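Local coordinates for protein leukotriene A-4 hydrolase (Saccharomyces cerevisiae, PDB 2XQ0) that uses a single zinc ion to cleave di- and tripeptides as an aminopeptidase and has a low epoxide hydrolase activity in vitro, at residues L22-D27 and E66-T71; F52-L57 and F112-Q117; S347-W352 and F466-A471. All coordinates share one frame; numbering follows the deposited sequence.

Contact 1: L22-D27 and E66-T71; sequences LSNYKD and ELHLDT
N24 reads the edge of strand 66-69 with both ends of its carboxamide. Its ND2 donates to E66 O at 2.9 Å, the acceptor lying in the amide plane, while its OD1 accepts from H68 N, also at 2.9 Å, the donor standing above the plane of that C=O. The first torsion, chi1 55°, sets CG between the backbone N and the carbonyl carbon, on the way to the strand. A backbone bond follows, N24 N to H68 O at 3.2 Å, and S23 CA adds a CA-H...O contact to the same oxygen.

Strand 66-69 is one of the two edge strands of the large mixed sheet in the M1 N-terminal domain; strand 101-104 pairs with it on one edge, and on the other the loop 22-27 bonds to it through the side chain and the backbone N of N24.

One carboxylate bridges the segments and another steadies the ring. D70 OD1 takes L22 N on its syn side at 2.8 Å, nearly straight at 170°, while OD2 is engaged by T21 OG1 and by D159 N. Within 66-71, E66 OE2 accepts from H68 NE2 in the plane of the imidazole at 3.0 Å, which helps fix the ring's rotation; ND2 of N24 lies over one face, offset toward the rim, with amide and ring planes 14° apart.

Contact 2: F52-L57 and F112-Q117; sequences FQLKKL and FTLNIQ
An antiparallel strand pairing joins F52-L57 to F112-Q117 inside the large mixed sheet of the M1 N-terminal domain, where strand 111-120 lies between strands 74-81 and 45-56. F52 with L114 and L54 with F112 are hydrogen-bonded pairs, each closed by two backbone bonds; L54 N to F112 O, at 2.9 Å, is almost straight (176°). Between them Q53 and T113 form a non-hydrogen-bonded pair.

The two faces differ in chemistry. On one, Q53 and T113 run side by side, and T113 OG1 donates to Q53 OE1 at 2.7 Å; the bend of the glutamine chain at chi2 (-66°) helps to bring its amide alongside the threonine. A water also donates to Q53 OE1 at 3.3 Å.

F52, L54, F112 and L114 make the other face apolar. L54 CB lies over one face of the F112 ring, 4.1 Å from its centroid, in a CH-pi contact, while L54 CD1 touches CZ of the same ring at 3.8 Å. Further along, F52 CD2 meets L114 CD2 at 4.0 Å. L67 and L69 of strand 66-69 pack against this same face. The side chain of K56 crosses that of F112 at about a right angle, its aliphatic CG 3.6 Å from F112 CE2. The split implies a strand pair with one side committed to the hydrophobic core, while on the other the partly exposed Q53 and T113 are joined by a hydroxyl-to-amide bond.

Contact 3: S347-W352 and F466-A471; sequences SALIGW and FITALA
The phenyl ring of F466 carries the methyl of A348 over one face. A348 CB stands 3.6 Å from the ring centroid, 21° off the normal and displaced toward the rim, in a close CH-pi contact whose shortest approach is A348 CB to F466 CZ at 3.4 Å. L349 meets the ring obliquely: its CD2 comes within 3.7 Å of F466 CD2 and lies equally near F466 CB. F394 and N395 of helix 388-403 also touch this phenylalanine, so that its ring is gripped by two helices.

L349 and F466 slide past each other in opposite directions. With chi1 at -80°, the leucine CG stands anti to the carbonyl carbon and comes to 3.8 Å from F466 CB. The two methyls divide the work: while CD2 packs on the phenylalanine, CD1 reaches toward the residues after F466, 3.7 Å from I467 O and 4.2 Å from A471 CB.

The side chains meet through carbon atoms, and the contact has no hydrogen bond between the segments. Nearby, however, I467 N bonds to H345 ND1 of helix 341-360, a polar tie one turn back from A348. An alanine in place of F466 would probably leave the methyl of A348 without its ring face and open a gap beside F394, while the CB contact to L349 stays.

The side chain of A348 is about 11 Å from that of Y390, the proton donor, so the contact lies outside the catalytic centre. It is helix-to-connector packing: the run leading into helix 469-484 docks on consecutive residues of helix 341-360 in the M1 peptidase region.

Contacts 1 and 2 are neighbours, their centres 11 Å apart, and both involve the large mixed sheet of the M1 N-terminal domain, contact 1 through strand 66-69 and a loop against its edge. Their segments alternate along the chain, 22-27, 52-57, 66-71, 112-117, so the two interlock; D27 O probably bonds to L57 N at 2.9 Å, and L69 CD1 packs on I116 CD1. Contact 3 comes later in the sequence and lies on the opposite side of the chain's centre, with centres about 45 Å from contact 1 and about 50 Å from contact 2. It is built on helix 341-360 and the connector leading into helix 469-484. Contacts 1 and 2 tie the N-terminal sheet together, while contact 3 joins helical parts far from it.

Contact 1: L22-D27 and E66-T71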
ATOM      1  N   LEU A  22      20.881  -5.106   7.992  1.00 25.02           N
ATOM      2  CA  LEU A  22      22.200  -5.166   8.613  1.00 27.28           C
ATOM      3  C   LEU A  22      22.371  -6.517   9.307  1.00 24.97           C
ATOM      4  O   LEU A  22      23.402  -6.787   9.923  1.00 26.40           O
ATOM      5  CB  LEU A  22      22.345  -4.033   9.630  1.00 24.82           C
ATOM      6  CG  LEU A  22      22.228  -2.626   9.046  1.00 26.62           C
ATOM      7  CD1 LEU A  22      22.371  -1.561  10.129  1.00 30.13           C
ATOM      8  CD2 LEU A  22      23.264  -2.427   7.955  1.00 27.30           C
ATOM      9  N   SER A  23      21.345  -7.355   9.223  1.00 22.31           N
ATOM     10  CA  SER A  23      21.342  -8.631   9.936  1.00 27.46           C
ATOM     11  C   SER A  23      22.147  -9.686   9.175  1.00 28.92           C
ATOM     12  O   SER A  23      22.408  -9.535   7.983  1.00 32.40           O
ATOM     13  CB  SER A  23      19.917  -9.125  10.163  1.00 22.97           C
ATOM     14  OG  SER A  23      19.365  -9.636   8.963  1.00 24.58           O
ATOM     15  N   ASN A  24      22.563 -10.750   9.856  1.00 28.32           N
ATOM     16  CA  ASN A  24      23.236 -11.820   9.121  1.00 31.93           C
ATOM     17  C   ASN A  24      22.296 -12.994   8.938  1.00 25.46           C
ATOM     18  O   ASN A  24      22.537 -14.107   9.405  1.00 34.01           O
ATOM     19  CB  ASN A  24      24.596 -12.211   9.722  1.00 32.18           C
ATOM     20  CG  ASN A  24      24.532 -12.589  11.200  1.00 30.73           C
ATOM     21  OD1 ASN A  24      23.500 -12.478  11.865  1.00 26.63           O
ATOM     22  ND2 ASN A  24      25.669 -13.028  11.720  1.00 29.55           N
ATOM     23  N   TYR A  25      21.212 -12.719   8.232  1.00 20.07           N
ATOM     24  CA  TYR A  25      20.106 -13.653   8.148  1.00 17.52           C
ATOM     25  C   TYR A  25      20.427 -14.923   7.367  1.00 25.80           C
ATOM     26  O   TYR A  25      19.809 -15.964   7.598  1.00 34.73           O
ATOM     27  CB  TYR A  25      18.885 -12.970   7.539  1.00 18.62           C
ATOM     28  CG  TYR A  25      19.024 -12.635   6.071  1.00 23.21           C
ATOM     29  CD1 TYR A  25      18.494 -13.475   5.095  1.00 21.79           C
ATOM     30  CD2 TYR A  25      19.698 -11.489   5.656  1.00 21.63           C
ATOM     31  CE1 TYR A  25      18.600 -13.165   3.743  1.00 19.63           C
ATOM     32  CE2 TYR A  25      19.819 -11.178   4.310  1.00 23.01           C
ATOM     33  CZ  TYR A  25      19.249 -12.014   3.362  1.00 24.40           C
ATOM     34  OH  TYR A  25      19.349 -11.698   2.030  1.00 23.63           O
ATOM     35  N   LYS A  26      21.369 -14.858   6.439  1.00 25.23           N
ATOM     36  CA  LYS A  26      21.728 -16.067   5.692  1.00 31.15           C
ATOM     37  C   LYS A  26      22.352 -17.123   6.615  1.00 38.56           C
ATOM     38  O   LYS A  26      22.509 -18.281   6.226  1.00 40.95           O
ATOM     39  CB  LYS A  26      22.716 -15.752   4.565  1.00 32.55           C
ATOM     40  CG  LYS A  26      22.206 -14.843   3.465  1.00 29.72           C
ATOM     41  CD  LYS A  26      21.122 -15.503   2.626  1.00 35.29           C
ATOM     42  CE  LYS A  26      20.972 -14.803   1.270  1.00 43.62           C
ATOM     43  NZ  LYS A  26      19.839 -15.359   0.462  1.00 40.23           N
ATOM     44  N   ASP A  27      22.724 -16.724   7.830  1.00 33.53           N
ATOM     45  CA  ASP A  27      23.485 -17.599   8.721  1.00 35.87           C
ATOM     46  C   ASP A  27      22.608 -18.363   9.698  1.00 41.02           C
ATOM     47  O   ASP A  27      23.101 -19.189  10.464  1.00 41.27           O
ATOM     48  CB  ASP A  27      24.504 -16.792   9.524  1.00 39.09           C
ATOM     49  CG  ASP A  27      25.621 -16.236   8.663  1.00 44.62           C
ATOM     50  OD1 ASP A  27      25.781 -16.707   7.524  1.00 42.39           O
ATOM     51  OD2 ASP A  27      26.341 -15.327   9.129  1.00 51.78           O
ATOM     52  N   GLU A  66      28.702 -14.498  15.689  1.00 56.83           N
ATOM     53  CA  GLU A  66      27.831 -13.473  16.236  1.00 53.52           C
ATOM     54  C   GLU A  66      26.470 -13.483  15.561  1.00 36.27           C
ATOM     55  O   GLU A  66      26.349 -13.873  14.400  1.00 30.89           O
ATOM     56  CB  GLU A  66      28.458 -12.093  16.051  1.00 52.93           C
ATOM     57  CG  GLU A  66      29.615 -11.785  16.979  1.00 55.20           C
ATOM     58  CD  GLU A  66      30.304 -10.483  16.617  1.00 54.86           C
ATOM     59  OE1 GLU A  66      31.064  -9.953  17.461  1.00 54.30           O
ATOM     60  OE2 GLU A  66      30.082  -9.990  15.489  1.00 46.26           O
ATOM     61  N   LEU A  67      25.461 -13.058  16.312  1.00 28.24           N
ATOM     62  CA  LEU A  67      24.144 -12.737  15.772  1.00 30.11           C
ATOM     63  C   LEU A  67      24.184 -11.260  15.465  1.00 27.82           C
ATOM     64  O   LEU A  67      24.651 -10.484  16.291  1.00 29.42           O
ATOM     65  CB  LEU A  67      23.067 -12.926  16.839  1.00 41.32           C
ATOM     66  CG  LEU A  67      22.124 -14.124  16.920  1.00 46.23           C
ATOM     67  CD1 LEU A  67      21.371 -14.331  15.612  1.00 29.11           C
ATOM     68  CD2 LEU A  67      22.878 -15.371  17.327  1.00 53.81           C
ATOM     69  N   HIS A  68      23.690 -10.867  14.295  1.00 26.51           N
ATOM     70  CA  HIS A  68      23.551  -9.463  13.953  1.00 22.14           C
ATOM     71  C   HIS A  68      22.070  -9.247  13.652  1.00 28.28           C
ATOM     72  O   HIS A  68      21.518  -9.876  12.743  1.00 24.12           O
ATOM     73  CB  HIS A  68      24.332  -9.119  12.687  1.00 25.85           C
ATOM     74  CG  HIS A  68      25.817  -9.188  12.840  1.00 31.67           C
ATOM     75  ND1 HIS A  68      26.677  -9.061  11.773  1.00 20.73           N
ATOM     76  CD2 HIS A  68      26.597  -9.382  13.932  1.00 28.85           C
ATOM     77  CE1 HIS A  68      27.924  -9.163  12.197  1.00 26.84           C
ATOM     78  NE2 HIS A  68      27.901  -9.359  13.504  1.00 31.85           N
ATOM     79  N   LEU A  69      21.424  -8.368  14.408  1.00 21.36           N
ATOM     80  CA  LEU A  69      20.016  -8.042  14.140  1.00 22.12           C
ATOM     81  C   LEU A  69      19.845  -6.562  13.793  1.00 23.12           C
ATOM     82  O   LEU A  69      20.709  -5.725  14.108  1.00 20.42           O
ATOM     83  CB  LEU A  69      19.107  -8.434  15.318  1.00 24.34           C
ATOM     84  CG  LEU A  69      18.989  -9.896  15.796  1.00 31.88           C
ATOM     85  CD1 LEU A  69      17.875 -10.065  16.824  1.00 29.65           C
ATOM     86  CD2 LEU A  69      18.737 -10.841  14.673  1.00 35.54           C
ATOM     87  N   ASP A  70      18.727  -6.257  13.134  1.00 23.57           N
ATOM     88  CA  ASP A  70      18.363  -4.904  12.738  1.00 23.36           C
ATOM     89  C   ASP A  70      17.676  -4.261  13.932  1.00 24.38           C
ATOM     90  O   ASP A  70      16.903  -4.914  14.604  1.00 23.18           O
ATOM     91  CB  ASP A  70      17.318  -4.965  11.607  1.00 17.75           C
ATOM     92  CG  ASP A  70      17.906  -5.349  10.256  1.00 25.67           C
ATOM     93  OD1 ASP A  70      18.772  -4.601   9.763  1.00 23.72           O
ATOM     94  OD2 ASP A  70      17.451  -6.362   9.656  1.00 22.43           O
ATOM     95  N   THR A  71      17.956  -2.990  14.191  1.00 17.59           N
ATOM     96  CA  THR A  71      17.156  -2.190  15.111  1.00 20.68           C
ATOM     97  C   THR A  71      17.201  -0.783  14.581  1.00 24.49           C
ATOM     98  O   THR A  71      18.108  -0.445  13.817  1.00 22.27           O
ATOM     99  CB  THR A  71      17.701  -2.169  16.576  1.00 27.38           C
ATOM    100  OG1 THR A  71      18.844  -1.308  16.668  1.00 32.78           O
ATOM    101  CG2 THR A  71      18.059  -3.553  17.053  1.00 24.11           C
TER

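Contact 2: F52-L57 and F112-Q117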
ATOM      1  N   PHE A  52      13.114 -15.615  19.850  1.00 21.36           N
ATOM      2  CA  PHE A  52      13.288 -16.358  18.608  1.00 24.41           C
ATOM      3  C   PHE A  52      13.788 -17.763  18.914  1.00 28.80           C
ATOM      4  O   PHE A  52      14.706 -17.950  19.734  1.00 32.27           O
ATOM      5  CB  PHE A  52      14.344 -15.700  17.723  1.00 29.33           C
ATOM      6  CG  PHE A  52      14.019 -14.290  17.324  1.00 33.22           C
ATOM      7  CD1 PHE A  52      13.127 -14.034  16.296  1.00 27.98           C
ATOM      8  CD2 PHE A  52      14.634 -13.219  17.952  1.00 29.89           C
ATOM      9  CE1 PHE A  52      12.852 -12.741  15.911  1.00 25.78           C
ATOM     10  CE2 PHE A  52      14.350 -11.924  17.581  1.00 26.20           C
ATOM     11  CZ  PHE A  52      13.456 -11.686  16.559  1.00 34.90           C
ATOM     12  N   GLN A  53      13.217 -18.746  18.235  1.00 26.03           N
ATOM     13  CA  GLN A  53      13.814 -20.068  18.185  1.00 31.31           C
ATOM     14  C   GLN A  53      14.620 -20.056  16.893  1.00 37.83           C
ATOM     15  O   GLN A  53      14.063 -19.855  15.810  1.00 37.09           O
ATOM     16  CB  GLN A  53      12.751 -21.164  18.128  1.00 34.07           C
ATOM     17  CG  GLN A  53      11.691 -21.089  19.203  1.00 49.49           C
ATOM     18  CD  GLN A  53      12.255 -21.321  20.573  1.00 60.54           C
ATOM     19  OE1 GLN A  53      13.248 -22.037  20.736  1.00 62.70           O
ATOM     20  NE2 GLN A  53      11.629 -20.719  21.580  1.00 60.75           N
ATOM     21  N   LEU A  54      15.930 -20.241  17.008  1.00 35.71           N
ATOM     22  CA  LEU A  54      16.815 -20.131  15.849  1.00 34.25           C
ATOM     23  C   LEU A  54      17.614 -21.399  15.596  1.00 34.96           C
ATOM     24  O   LEU A  54      17.789 -22.228  16.494  1.00 41.19           O
ATOM     25  CB  LEU A  54      17.787 -18.963  16.027  1.00 27.26           C
ATOM     26  CG  LEU A  54      17.217 -17.564  16.235  1.00 30.53           C
ATOM     27  CD1 LEU A  54      18.362 -16.556  16.351  1.00 32.78           C
ATOM     28  CD2 LEU A  54      16.277 -17.201  15.095  1.00 30.68           C
ATOM     29  N   LYS A  55      18.106 -21.536  14.367  1.00 33.16           N
ATOM     30  CA  LYS A  55      19.025 -22.614  14.030  1.00 36.98           C
ATOM     31  C   LYS A  55      20.203 -22.074  13.229  1.00 39.56           C
ATOM     32  O   LYS A  55      20.021 -21.447  12.182  1.00 35.54           O
ATOM     33  CB  LYS A  55      18.314 -23.726  13.257  1.00 42.78           C
ATOM     34  CG  LYS A  55      19.204 -24.916  12.896  1.00 47.00           C
ATOM     35  CD  LYS A  55      18.378 -26.107  12.405  1.00 56.89           C
ATOM     36  CE  LYS A  55      17.513 -25.739  11.197  1.00 68.19           C
ATOM     37  NZ  LYS A  55      16.576 -26.835  10.791  1.00 73.47           N
ATOM     38  N   LYS A  56      21.410 -22.308  13.737  1.00 34.65           N
ATOM     39  CA  LYS A  56      22.628 -21.944  13.028  1.00 41.52           C
ATOM     40  C   LYS A  56      22.707 -22.748  11.737  1.00 50.69           C
ATOM     41  O   LYS A  56      22.527 -23.967  11.745  1.00 53.25           O
ATOM     42  CB  LYS A  56      23.869 -22.246  13.875  1.00 44.94           C
ATOM     43  CG  LYS A  56      23.876 -21.625  15.263  1.00 45.05           C
ATOM     44  CD  LYS A  56      25.183 -21.933  15.995  1.00 44.29           C
ATOM     45  CE  LYS A  56      25.107 -21.566  17.470  1.00 43.47           C
ATOM     46  NZ  LYS A  56      26.447 -21.640  18.119  1.00 46.19           N
ATOM     47  N   LEU A  57      22.972 -22.064  10.631  1.00 45.72           N
ATOM     48  CA  LEU A  57      23.174 -22.729   9.356  1.00 39.62           C
ATOM     49  C   LEU A  57      24.680 -22.863   9.095  1.00 58.94           C
ATOM     50  O   LEU A  57      25.478 -22.026   9.531  1.00 56.04           O
ATOM     51  CB  LEU A  57      22.479 -21.957   8.232  1.00 41.81           C
ATOM     52  CG  LEU A  57      20.978 -21.649   8.399  1.00 37.20           C
ATOM     53  CD1 LEU A  57      20.455 -20.880   7.200  1.00 41.31           C
ATOM     54  CD2 LEU A  57      20.166 -22.918   8.598  1.00 41.41           C
ATOM     55  N   PHE A 112      18.859 -23.042  19.190  1.00 42.49           N
ATOM     56  CA  PHE A 112      18.930 -22.264  20.423  1.00 33.46           C
ATOM     57  C   PHE A 112      17.803 -21.239  20.509  1.00 40.70           C
ATOM     58  O   PHE A 112      17.135 -20.937  19.513  1.00 42.48           O
ATOM     59  CB  PHE A 112      20.314 -21.612  20.590  1.00 38.74           C
ATOM     60  CG  PHE A 112      20.636 -20.548  19.551  1.00 40.98           C
ATOM     61  CD1 PHE A 112      20.456 -19.202  19.838  1.00 34.71           C
ATOM     62  CD2 PHE A 112      21.137 -20.895  18.304  1.00 41.49           C
ATOM     63  CE1 PHE A 112      20.768 -18.215  18.906  1.00 34.27           C
ATOM     64  CE2 PHE A 112      21.451 -19.914  17.356  1.00 41.74           C
ATOM     65  CZ  PHE A 112      21.261 -18.567  17.658  1.00 29.30           C
ATOM     66  N   THR A 113      17.577 -20.735  21.716  1.00 36.54           N
ATOM     67  CA  THR A 113      16.552 -19.738  21.951  1.00 33.67           C
ATOM     68  C   THR A 113      17.211 -18.409  22.275  1.00 34.26           C
ATOM     69  O   THR A 113      18.164 -18.350  23.073  1.00 36.28           O
ATOM     70  CB  THR A 113      15.645 -20.160  23.108  1.00 38.93           C
ATOM     71  OG1 THR A 113      14.966 -21.371  22.754  1.00 40.95           O
ATOM     72  CG2 THR A 113      14.618 -19.084  23.411  1.00 34.21           C
ATOM     73  N   LEU A 114      16.710 -17.350  21.638  1.00 31.35           N
ATOM     74  CA  LEU A 114      17.228 -15.993  21.818  1.00 26.29           C
ATOM     75  C   LEU A 114      16.139 -15.067  22.349  1.00 35.53           C
ATOM     76  O   LEU A 114      15.104 -14.889  21.702  1.00 34.31           O
ATOM     77  CB  LEU A 114      17.758 -15.460  20.493  1.00 28.39           C
ATOM     78  CG  LEU A 114      18.049 -13.960  20.469  1.00 29.63           C
ATOM     79  CD1 LEU A 114      19.120 -13.607  21.486  1.00 32.70           C
ATOM     80  CD2 LEU A 114      18.455 -13.516  19.082  1.00 30.25           C
ATOM     81  N   ASN A 115      16.360 -14.495  23.530  1.00 34.89           N
ATOM     82  CA  ASN A 115      15.411 -13.548  24.103  1.00 30.76           C
ATOM     83  C   ASN A 115      16.030 -12.160  24.250  1.00 33.77           C
ATOM     84  O   ASN A 115      17.121 -12.000  24.802  1.00 30.16           O
ATOM     85  CB  ASN A 115      14.887 -14.038  25.457  1.00 38.11           C
ATOM     86  CG  ASN A 115      13.842 -13.102  26.057  1.00 35.75           C
ATOM     87  OD1 ASN A 115      14.165 -12.211  26.841  1.00 47.79           O
ATOM     88  ND2 ASN A 115      12.592 -13.304  25.692  1.00 32.33           N
ATOM     89  N   ILE A 116      15.332 -11.151  23.749  1.00 27.74           N
ATOM     90  CA  ILE A 116      15.793  -9.772  23.874  1.00 25.59           C
ATOM     91  C   ILE A 116      14.707  -8.912  24.504  1.00 23.84           C
ATOM     92  O   ILE A 116      13.600  -8.808  23.967  1.00 21.74           O
ATOM     93  CB  ILE A 116      16.108  -9.181  22.504  1.00 26.98           C
ATOM     94  CG1 ILE A 116      17.057 -10.104  21.724  1.00 32.60           C
ATOM     95  CG2 ILE A 116      16.660  -7.763  22.646  1.00 23.76           C
ATOM     96  CD1 ILE A 116      17.055  -9.851  20.242  1.00 27.08           C
ATOM     97  N   GLN A 117      15.026  -8.282  25.625  1.00 25.12           N
ATOM     98  CA  GLN A 117      14.117  -7.331  26.245  1.00 30.38           C
ATOM     99  C   GLN A 117      14.415  -5.956  25.709  1.00 31.72           C
ATOM    100  O   GLN A 117      15.573  -5.561  25.593  1.00 29.65           O
ATOM    101  CB  GLN A 117      14.282  -7.311  27.762  1.00 32.61           C
ATOM    102  CG  GLN A 117      13.839  -8.574  28.453  1.00 45.13           C
ATOM    103  CD  GLN A 117      14.239  -8.576  29.906  1.00 52.52           C
ATOM    104  OE1 GLN A 117      13.937  -7.635  30.643  1.00 56.04           O
ATOM    105  NE2 GLN A 117      14.937  -9.624  30.325  1.00 51.43           N
TER
HETATM  106  O   HOH W   1      15.313 -23.844  18.970  1.00 42.71           O

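Contact 3: S347-W352 and F466-A471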
ATOM      1  N   SER A 347      -9.894   0.086 -15.182  1.00 16.24           N
ATOM      2  CA  SER A 347      -8.967   0.218 -14.055  1.00 20.94           C
ATOM      3  C   SER A 347      -7.509   0.312 -14.566  1.00 24.75           C
ATOM      4  O   SER A 347      -6.715   1.108 -14.055  1.00 22.19           O
ATOM      5  CB  SER A 347      -9.184  -0.951 -13.075  1.00 24.48           C
ATOM      6  OG  SER A 347      -8.169  -1.007 -12.092  1.00 34.62           O
ATOM      7  N   ALA A 348      -7.174  -0.454 -15.605  1.00 17.68           N
ATOM      8  CA  ALA A 348      -5.812  -0.456 -16.154  1.00 17.21           C
ATOM      9  C   ALA A 348      -5.506   0.870 -16.820  1.00 21.06           C
ATOM     10  O   ALA A 348      -4.362   1.320 -16.838  1.00 18.72           O
ATOM     11  CB  ALA A 348      -5.646  -1.586 -17.176  1.00 15.68           C
ATOM     12  N   LEU A 349      -6.537   1.491 -17.381  1.00 17.55           N
ATOM     13  CA  LEU A 349      -6.394   2.767 -18.081  1.00 20.75           C
ATOM     14  C   LEU A 349      -6.095   3.869 -17.105  1.00 22.48           C
ATOM     15  O   LEU A 349      -5.305   4.755 -17.395  1.00 25.96           O
ATOM     16  CB  LEU A 349      -7.683   3.141 -18.813  1.00 32.11           C
ATOM     17  CG  LEU A 349      -8.013   2.509 -20.157  1.00 34.58           C
ATOM     18  CD1 LEU A 349      -9.447   2.870 -20.536  1.00 34.81           C
ATOM     19  CD2 LEU A 349      -7.036   2.969 -21.227  1.00 44.89           C
ATOM     20  N   ILE A 350      -6.773   3.849 -15.963  1.00 21.45           N
ATOM     21  CA  ILE A 350      -6.472   4.828 -14.930  1.00 28.67           C
ATOM     22  C   ILE A 350      -5.047   4.583 -14.424  1.00 20.89           C
ATOM     23  O   ILE A 350      -4.295   5.523 -14.236  1.00 24.79           O
ATOM     24  CB  ILE A 350      -7.451   4.772 -13.740  1.00 25.96           C
ATOM     25  CG1 ILE A 350      -8.913   4.903 -14.195  1.00 33.15           C
ATOM     26  CG2 ILE A 350      -7.086   5.838 -12.708  1.00 34.74           C
ATOM     27  CD1 ILE A 350      -9.176   6.060 -15.105  1.00 27.33           C
ATOM     28  N   GLY A 351      -4.687   3.316 -14.216  1.00 21.53           N
ATOM     29  CA  GLY A 351      -3.343   2.942 -13.793  1.00 19.76           C
ATOM     30  C   GLY A 351      -2.259   3.389 -14.766  1.00 21.53           C
ATOM     31  O   GLY A 351      -1.165   3.792 -14.363  1.00 23.33           O
ATOM     32  N   TRP A 352      -2.564   3.334 -16.057  1.00 21.85           N
ATOM     33  CA  TRP A 352      -1.635   3.802 -17.077  1.00 25.92           C
ATOM     34  C   TRP A 352      -1.327   5.283 -16.899  1.00 23.58           C
ATOM     35  O   TRP A 352      -0.169   5.690 -16.966  1.00 18.29           O
ATOM     36  CB  TRP A 352      -2.169   3.526 -18.498  1.00 22.51           C
ATOM     37  CG  TRP A 352      -1.203   3.940 -19.577  1.00 28.87           C
ATOM     38  CD1 TRP A 352      -1.204   5.108 -20.289  1.00 29.79           C
ATOM     39  CD2 TRP A 352      -0.085   3.182 -20.051  1.00 21.87           C
ATOM     40  NE1 TRP A 352      -0.167   5.108 -21.190  1.00 29.51           N
ATOM     41  CE2 TRP A 352       0.542   3.944 -21.054  1.00 19.86           C
ATOM     42  CE3 TRP A 352       0.445   1.927 -19.723  1.00 24.29           C
ATOM     43  CZ2 TRP A 352       1.671   3.495 -21.735  1.00 23.79           C
ATOM     44  CZ3 TRP A 352       1.573   1.488 -20.395  1.00 21.53           C
ATOM     45  CH2 TRP A 352       2.168   2.271 -21.395  1.00 21.70           C
ATOM     46  N   PHE A 466      -6.082  -1.228 -24.421  1.00 23.35           N
ATOM     47  CA  PHE A 466      -7.158  -1.409 -23.457  1.00 24.46           C
ATOM     48  C   PHE A 466      -8.521  -1.103 -24.051  1.00 27.30           C
ATOM     49  O   PHE A 466      -8.675  -0.200 -24.882  1.00 33.04           O
ATOM     50  CB  PHE A 466      -6.936  -0.543 -22.222  1.00 28.76           C
ATOM     51  CG  PHE A 466      -5.750  -0.954 -21.410  1.00 32.61           C
ATOM     52  CD1 PHE A 466      -5.584  -2.278 -21.037  1.00 28.07           C
ATOM     53  CD2 PHE A 466      -4.808  -0.017 -21.012  1.00 36.82           C
ATOM     54  CE1 PHE A 466      -4.491  -2.667 -20.296  1.00 27.79           C
ATOM     55  CE2 PHE A 466      -3.719  -0.395 -20.264  1.00 29.66           C
ATOM     56  CZ  PHE A 466      -3.561  -1.731 -19.903  1.00 26.01           C
ATOM     57  N   ILE A 467      -9.513  -1.868 -23.624  1.00 22.19           N
ATOM     58  CA  ILE A 467     -10.905  -1.572 -23.976  1.00 23.19           C
ATOM     59  C   ILE A 467     -11.256  -0.239 -23.322  1.00 23.34           C
ATOM     60  O   ILE A 467     -11.141  -0.084 -22.102  1.00 24.31           O
ATOM     61  CB  ILE A 467     -11.834  -2.692 -23.481  1.00 26.12           C
ATOM     62  CG1 ILE A 467     -11.482  -4.017 -24.179  1.00 25.40           C
ATOM     63  CG2 ILE A 467     -13.312  -2.309 -23.671  1.00 27.85           C
ATOM     64  CD1 ILE A 467     -12.075  -5.231 -23.490  1.00 26.34           C
ATOM     65  N   THR A 468     -11.628   0.753 -24.125  1.00 21.04           N
ATOM     66  CA  THR A 468     -11.827   2.101 -23.572  1.00 27.79           C
ATOM     67  C   THR A 468     -13.291   2.444 -23.388  1.00 28.95           C
ATOM     68  O   THR A 468     -13.627   3.589 -23.093  1.00 32.91           O
ATOM     69  CB  THR A 468     -11.214   3.187 -24.458  1.00 30.76           C
ATOM     70  OG1 THR A 468     -11.962   3.282 -25.678  1.00 37.60           O
ATOM     71  CG2 THR A 468      -9.751   2.875 -24.769  1.00 29.90           C
ATOM     72  N   ALA A 469     -14.162   1.451 -23.559  1.00 27.22           N
ATOM     73  CA  ALA A 469     -15.606   1.663 -23.470  1.00 33.94           C
ATOM     74  C   ALA A 469     -16.072   2.537 -22.292  1.00 37.61           C
ATOM     75  O   ALA A 469     -16.797   3.501 -22.495  1.00 48.78           O
ATOM     76  CB  ALA A 469     -16.337   0.332 -23.455  1.00 34.59           C
ATOM     77  N   LEU A 470     -15.659   2.213 -21.071  1.00 28.88           N
ATOM     78  CA  LEU A 470     -16.181   2.932 -19.892  1.00 31.93           C
ATOM     79  C   LEU A 470     -15.529   4.292 -19.641  1.00 33.34           C
ATOM     80  O   LEU A 470     -15.874   4.980 -18.678  1.00 39.54           O
ATOM     81  CB  LEU A 470     -16.092   2.067 -18.630  1.00 31.54           C
ATOM     82  CG  LEU A 470     -16.882   0.762 -18.700  1.00 35.37           C
ATOM     83  CD1 LEU A 470     -16.663  -0.073 -17.465  1.00 32.46           C
ATOM     84  CD2 LEU A 470     -18.373   1.037 -18.933  1.00 42.46           C
ATOM     85  N   ALA A 471     -14.587   4.673 -20.498  1.00 30.77           N
ATOM     86  CA  ALA A 471     -13.919   5.972 -20.397  1.00 31.05           C
ATOM     87  C   ALA A 471     -14.329   6.924 -21.518  1.00 37.88           C
ATOM     88  O   ALA A 471     -14.138   8.140 -21.418  1.00 40.70           O
ATOM     89  CB  ALA A 471     -12.408   5.805 -20.399  1.00 26.13           C
TER